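Side-chain contacts in aeromonas extracellular serine protease (Aeromonas sobria, PDB 3WQB), which cleaves peptide bonds that follow two basic residues, one of them lysine, as a calcium-binding secreted serine protease of the furin subfamily and a probable virulence factor: residues Met406-Thr411 with Ser535-Gly540; Arg362-Arg367 with Ala427-Leu432. The protein carries 1 engineered substitution. All coordinates share one frame; numbering follows the deposited sequence.

Interaction 1: Met406-Thr411 with Ser535-Gly540; sequences MWFSPT and SNKFYG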
loop_
_atom_site.group_PDB
_atom_site.type_symbol
_atom_site.label_atom_id
_atom_site.label_comp_id
_atom_site.label_asym_id
_atom_site.label_seq_id
_atom_site.Cartn_x
_atom_site.Cartn_y
_atom_site.Cartn_z
ATOM N N MET A 406 1.061 10.365 -21.216
ATOM C CA MET A 406 1.227 9.219 -20.319
ATOM C C MET A 406 -0.076 8.434 -20.192
ATOM O O MET A 406 -1.121 8.994 -19.842
ATOM C CB MET A 406 1.667 9.680 -18.924
ATOM C CG MET A 406 3.038 10.326 -18.851
ATOM S SD MET A 406 4.423 9.209 -19.134
ATOM C CE MET A 406 4.323 8.118 -17.713
ATOM N N TRP A 407 -0.001 7.136 -20.461
ATOM C CA TRP A 407 -1.127 6.240 -20.255
ATOM C C TRP A 407 -1.214 5.876 -18.786
ATOM O O TRP A 407 -0.204 5.556 -18.150
ATOM C CB TRP A 407 -0.954 4.965 -21.073
ATOM C CG TRP A 407 -1.259 5.142 -22.527
ATOM C CD1 TRP A 407 -0.365 5.338 -23.538
ATOM C CD2 TRP A 407 -2.555 5.122 -23.132
ATOM N NE1 TRP A 407 -1.023 5.447 -24.738
ATOM C CE2 TRP A 407 -2.369 5.312 -24.522
ATOM C CE3 TRP A 407 -3.856 4.959 -22.637
ATOM C CZ2 TRP A 407 -3.442 5.355 -25.423
ATOM C CZ3 TRP A 407 -4.918 4.991 -23.532
ATOM C CH2 TRP A 407 -4.702 5.183 -24.912
ATOM N N PHE A 408 -2.433 5.868 -18.257
ATOM C CA PHE A 408 -2.635 5.560 -16.843
ATOM C C PHE A 408 -3.994 4.917 -16.635
ATOM O O PHE A 408 -4.965 5.284 -17.298
ATOM C CB PHE A 408 -2.541 6.841 -15.995
ATOM C CG PHE A 408 -2.679 6.591 -14.516
ATOM C CD1 PHE A 408 -1.573 6.185 -13.773
ATOM C CD2 PHE A 408 -3.907 6.738 -13.868
ATOM C CE1 PHE A 408 -1.680 5.920 -12.407
ATOM C CE2 PHE A 408 -4.029 6.477 -12.492
ATOM C CZ PHE A 408 -2.907 6.063 -11.764
ATOM N N SER A 409 -4.053 3.967 -15.704
ATOM C CA SER A 409 -5.331 3.423 -15.253
ATOM C C SER A 409 -5.286 3.235 -13.732
ATOM O O SER A 409 -4.223 2.967 -13.173
ATOM C CB SER A 409 -5.640 2.105 -15.962
ATOM O OG SER A 409 -4.683 1.106 -15.630
ATOM N N PRO A 410 -6.435 3.375 -13.053
ATOM C CA PRO A 410 -6.420 3.109 -11.615
ATOM C C PRO A 410 -6.169 1.630 -11.300
ATOM O O PRO A 410 -5.727 1.307 -10.201
ATOM C CB PRO A 410 -7.822 3.539 -11.158
ATOM C CG PRO A 410 -8.654 3.452 -12.395
ATOM C CD PRO A 410 -7.754 3.874 -13.498
ATOM N N THR A 411 -6.439 0.736 -12.253
ATOM C CA THR A 411 -6.182 -0.683 -12.024
ATOM C C THR A 411 -4.687 -1.022 -12.080
ATOM O O THR A 411 -4.179 -1.737 -11.207
ATOM C CB THR A 411 -6.989 -1.557 -13.004
ATOM O OG1 THR A 411 -8.381 -1.337 -12.773
ATOM C CG2 THR A 411 -6.671 -3.028 -12.806
ATOM N N SER A 535 -3.432 11.270 -6.613
ATOM C CA SER A 535 -3.542 10.794 -7.983
ATOM C C SER A 535 -2.222 10.888 -8.726
ATOM O O SER A 535 -1.504 11.897 -8.641
ATOM C CB SER A 535 -4.607 11.555 -8.762
ATOM O OG SER A 535 -4.598 11.129 -10.110
ATOM N N ASN A 536 -1.932 9.831 -9.481
ATOM C CA ASN A 536 -0.792 9.778 -10.386
ATOM C C ASN A 536 -1.160 10.120 -11.831
ATOM O O ASN A 536 -0.284 10.182 -12.706
ATOM C CB ASN A 536 -0.159 8.390 -10.333
ATOM C CG ASN A 536 0.520 8.113 -9.013
ATOM O OD1 ASN A 536 1.271 8.956 -8.512
ATOM N ND2 ASN A 536 0.288 6.923 -8.450
ATOM N N LYS A 537 -2.457 10.308 -12.088
ATOM C CA LYS A 537 -2.962 10.472 -13.453
ATOM C C LYS A 537 -2.358 11.634 -14.233
ATOM O O LYS A 537 -2.330 11.603 -15.469
ATOM C CB LYS A 537 -4.487 10.590 -13.409
ATOM C CG LYS A 537 -5.165 10.936 -14.722
ATOM C CD LYS A 537 -5.023 9.818 -15.756
ATOM C CE LYS A 537 -5.737 10.171 -17.053
ATOM N NZ LYS A 537 -7.215 10.243 -16.897
ATOM N N PHE A 538 -1.886 12.648 -13.514
ATOM C CA PHE A 538 -1.484 13.910 -14.133
ATOM C C PHE A 538 0.018 14.011 -14.393
ATOM O O PHE A 538 0.530 15.070 -14.742
ATOM C CB PHE A 538 -1.982 15.082 -13.283
ATOM C CG PHE A 538 -3.432 14.983 -12.937
ATOM C CD1 PHE A 538 -4.404 15.255 -13.885
ATOM C CD2 PHE A 538 -3.833 14.610 -11.653
ATOM C CE1 PHE A 538 -5.756 15.154 -13.568
ATOM C CE2 PHE A 538 -5.189 14.506 -11.325
ATOM C CZ PHE A 538 -6.146 14.786 -12.287
ATOM N N TYR A 539 0.721 12.893 -14.238
ATOM C CA TYR A 539 2.168 12.859 -14.378
ATOM C C TYR A 539 2.624 13.468 -15.696
ATOM O O TYR A 539 2.248 13.002 -16.777
ATOM C CB TYR A 539 2.644 11.410 -14.275
ATOM C CG TYR A 539 4.132 11.250 -14.093
ATOM C CD1 TYR A 539 4.680 11.121 -12.820
ATOM C CD2 TYR A 539 5.000 11.237 -15.194
ATOM C CE1 TYR A 539 6.050 10.974 -12.645
ATOM C CE2 TYR A 539 6.380 11.089 -15.024
ATOM C CZ TYR A 539 6.892 10.951 -13.748
ATOM O OH TYR A 539 8.246 10.806 -13.561
ATOM N N GLY A 540 3.464 14.499 -15.593
ATOM C CA GLY A 540 4.037 15.137 -16.767
ATOM C C GLY A 540 3.311 16.385 -17.242
ATOM O O GLY A 540 3.852 17.144 -18.039
#
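A chi1 of -177° swings the F408 phenyl ring away from its own amide nitrogen and onto the bend of the chain at N536 and K537. K537 CA sits over one ring face, 4.2 Å from the centroid and 22° off the normal, a CH-pi contact, while the backbone between N536 and K537 spans the middle of the same face. On that same side the two side chains reach opposite rims of the ring: N536 CB meets F408 CE1 at 3.6 Å, and K537 CD approaches F408 CD2 at 3.8 Å. The bend is a type I beta turn from N536 to Y539, and S535 begins an ST turn, its OG accepting from K537 N at 3.0 Å. This loop follows strand 527-535 of the P-domain; strand 407-408 pairs with strand 400-401. The buried contact is an example of an aromatic ring seated on the backbone of a turn. No hydrogen bond crosses between the segments; N536 ND2 is hydrogen-bonded to I277 O, and K537 NZ forms a salt bridge with E400 OE1 and a hydrogen bond with R500 O. Two residues before F408, M406 folds back at chi2 and chi3 and meets Y539, two residues after K537, its CG lying 3.5 Å from Y539 O. That carbonyl also accepts from N402 ND2, and M406 CE comes obliquely to the Y539 ring, 4.1 Å from CD2.

Interaction 2: Arg362-Arg367 with Ala427-Leu432; sequences RDLLAR and ANHQPL
H429 lies against one flank of helix 358-368, touching L364 and D363, where the chain leaves helix 419-426 and runs toward strand 436-444 of the P-domain. The loop 427-432 probably belongs to the connection from the subtilisin domain to the P-domain, and here it rests on a helix of the former. The apolar part of the contact is a CH-pi interaction: L364 CG stands over one face of the imidazole, 4.2 Å from the centroid and offset toward the rim. The leucine methyls extend the cover, CD2 reaching H429 ND1 at 3.6 Å and CD1 lying 4.0 Å from H429 CG. A lighter touch joins L432 CD1, three residues after H429, to D363 CB at 4.2 Å. The polar part is set at the ring's edge. D363 OD2 lies near the imidazole plane, 3.4 Å from H429 CE1, with the carboxylate turned 47° from the ring, a contact that is not a hydrogen bond. H429 instead uses NE2 toward D360 OD1, an oxygen that also accepts from L432 N, so one aspartate holds two points of the loop. The charge of D363, whose OD1 also meets Y539 OH, is answered within the helix by a salt bridge to R367, one turn later. R367 NE and NH2 make only weak bonds to D363 OD1; the straightest bond of the R367-D363 pair runs from NE to OD2, 3.0 Å at 165°, on the syn side of the carboxylate, 30° out of its plane, with the oxygen in the guanidinium plane.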
loop_
_atom_site.group_PDB
_atom_site.type_symbol
_atom_site.label_atom_id
_atom_site.label_comp_id
_atom_site.label_asym_id
_atom_site.label_seq_id
_atom_site.Cartn_x
_atom_site.Cartn_y
_atom_site.Cartn_z
ATOM N N ARG A 362 11.400 6.001 -10.504
ATOM C CA ARG A 362 9.957 6.064 -10.745
ATOM C C ARG A 362 9.635 6.499 -12.174
ATOM O O ARG A 362 8.746 5.923 -12.814
ATOM C CB ARG A 362 9.272 7.016 -9.776
ATOM C CG ARG A 362 9.127 6.505 -8.364
ATOM C CD ARG A 362 8.123 7.376 -7.642
ATOM N NE ARG A 362 7.965 6.943 -6.262
ATOM C CZ ARG A 362 7.179 7.528 -5.364
ATOM N NH1 ARG A 362 6.444 8.591 -5.688
ATOM N NH2 ARG A 362 7.144 7.049 -4.128
ATOM N N ASP A 363 10.349 7.516 -12.660
ATOM C CA ASP A 363 10.136 8.029 -14.007
ATOM C C ASP A 363 10.408 6.939 -15.042
ATOM O O ASP A 363 9.636 6.745 -15.986
ATOM C CB ASP A 363 11.048 9.235 -14.257
ATOM C CG ASP A 363 10.742 9.940 -15.563
ATOM O OD1 ASP A 363 9.632 10.505 -15.695
ATOM O OD2 ASP A 363 11.623 9.941 -16.449
ATOM N N LEU A 364 11.503 6.212 -14.843
ATOM C CA LEU A 364 11.884 5.150 -15.764
ATOM C C LEU A 364 10.898 3.986 -15.736
ATOM O O LEU A 364 10.532 3.483 -16.786
ATOM C CB LEU A 364 13.305 4.669 -15.457
ATOM C CG LEU A 364 14.354 5.725 -15.799
ATOM C CD1 LEU A 364 15.641 5.464 -15.053
ATOM C CD2 LEU A 364 14.593 5.778 -17.295
ATOM N N LEU A 365 10.483 3.564 -14.543
ATOM C CA LEU A 365 9.479 2.515 -14.412
ATOM C C LEU A 365 8.151 2.909 -15.046
ATOM O O LEU A 365 7.520 2.104 -15.737
ATOM C CB LEU A 365 9.294 2.151 -12.937
ATOM C CG LEU A 365 10.428 1.321 -12.326
ATOM C CD1 LEU A 365 10.401 1.377 -10.810
ATOM C CD2 LEU A 365 10.379 -0.118 -12.821
ATOM N N ALA A 366 7.716 4.145 -14.800
ATOM C CA ALA A 366 6.454 4.622 -15.374
ATOM C C ALA A 366 6.496 4.661 -16.899
ATOM O O ALA A 366 5.567 4.192 -17.549
ATOM C CB ALA A 366 6.069 5.972 -14.813
ATOM N N ARG A 367 7.584 5.184 -17.459
ATOM C CA ARG A 367 7.645 5.401 -18.904
ATOM C C ARG A 367 7.921 4.121 -19.678
ATOM O O ARG A 367 7.738 4.079 -20.890
ATOM C CB ARG A 367 8.677 6.468 -19.258
ATOM C CG ARG A 367 8.273 7.850 -18.778
ATOM C CD ARG A 367 9.326 8.863 -19.191
ATOM N NE ARG A 367 9.313 10.094 -18.399
ATOM C CZ ARG A 367 8.433 11.085 -18.533
ATOM N NH1 ARG A 367 7.442 11.005 -19.416
ATOM N NH2 ARG A 367 8.540 12.162 -17.762
ATOM N N ALA A 427 19.780 3.880 -19.579
ATOM C CA ALA A 427 21.083 4.094 -20.207
ATOM C C ALA A 427 21.202 5.506 -20.757
ATOM O O ALA A 427 22.310 6.034 -20.885
ATOM C CB ALA A 427 21.300 3.072 -21.312
ATOM N N ASN A 428 20.064 6.116 -21.075
ATOM C CA ASN A 428 20.048 7.453 -21.663
ATOM C C ASN A 428 19.311 8.484 -20.818
ATOM O O ASN A 428 19.019 9.591 -21.274
ATOM C CB ASN A 428 19.473 7.382 -23.076
ATOM C CG ASN A 428 20.414 6.687 -24.041
ATOM O OD1 ASN A 428 20.036 5.737 -24.723
ATOM N ND2 ASN A 428 21.658 7.151 -24.086
ATOM N N HIS A 429 19.031 8.123 -19.572
ATOM C CA HIS A 429 18.241 8.973 -18.706
ATOM C C HIS A 429 19.034 10.186 -18.233
ATOM O O HIS A 429 20.200 10.072 -17.854
ATOM C CB HIS A 429 17.733 8.167 -17.512
ATOM C CG HIS A 429 16.838 8.942 -16.603
ATOM N ND1 HIS A 429 15.533 9.251 -16.925
ATOM C CD2 HIS A 429 17.057 9.466 -15.374
ATOM C CE1 HIS A 429 14.988 9.933 -15.933
ATOM N NE2 HIS A 429 15.892 10.079 -14.980
ATOM N N GLN A 430 18.396 11.348 -18.275
ATOM C CA GLN A 430 18.961 12.532 -17.656
ATOM C C GLN A 430 18.182 12.843 -16.380
ATOM O O GLN A 430 16.952 12.759 -16.374
ATOM C CB GLN A 430 18.963 13.702 -18.639
ATOM C CG GLN A 430 19.981 13.516 -19.770
ATOM C CD GLN A 430 21.428 13.519 -19.285
ATOM O OE1 GLN A 430 21.797 14.267 -18.377
ATOM N NE2 GLN A 430 22.253 12.676 -19.894
ATOM N N PRO A 431 18.893 13.178 -15.292
ATOM C CA PRO A 431 18.260 13.335 -13.979
ATOM C C PRO A 431 17.159 14.393 -13.949
ATOM O O PRO A 431 17.300 15.468 -14.542
ATOM C CB PRO A 431 19.425 13.752 -13.077
ATOM C CG PRO A 431 20.646 13.274 -13.778
ATOM C CD PRO A 431 20.339 13.467 -15.228
ATOM N N LEU A 432 16.055 14.056 -13.288
ATOM C CA LEU A 432 15.012 15.023 -12.967
ATOM C C LEU A 432 15.564 16.118 -12.052
ATOM O O LEU A 432 16.421 15.845 -11.212
ATOM C CB LEU A 432 13.833 14.327 -12.278
ATOM C CG LEU A 432 12.845 13.541 -13.142
ATOM C CD1 LEU A 432 11.832 12.831 -12.249
ATOM C CD2 LEU A 432 12.147 14.433 -14.149
#

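In the fold
Interactions 1 and 2 are neighbours, their centres about 16 Å apart, and they meet along helix 358-368. Y539 and D363 join the two directly, and M406 and Y539 both pack on R367, with M406 also touching A366. The segments alternate along the chain: 362-367 comes first, then 406-411, 427-432 and 535-540. Interaction 2 sets the loop 427-432 on helix 358-368; interaction 1 sets the loop after strand 527-535 on the strand 407-408 region, so that the helix is approached by both. Together they probably help hold the P-domain against the subtilisin domain, away from the calcium and active sites.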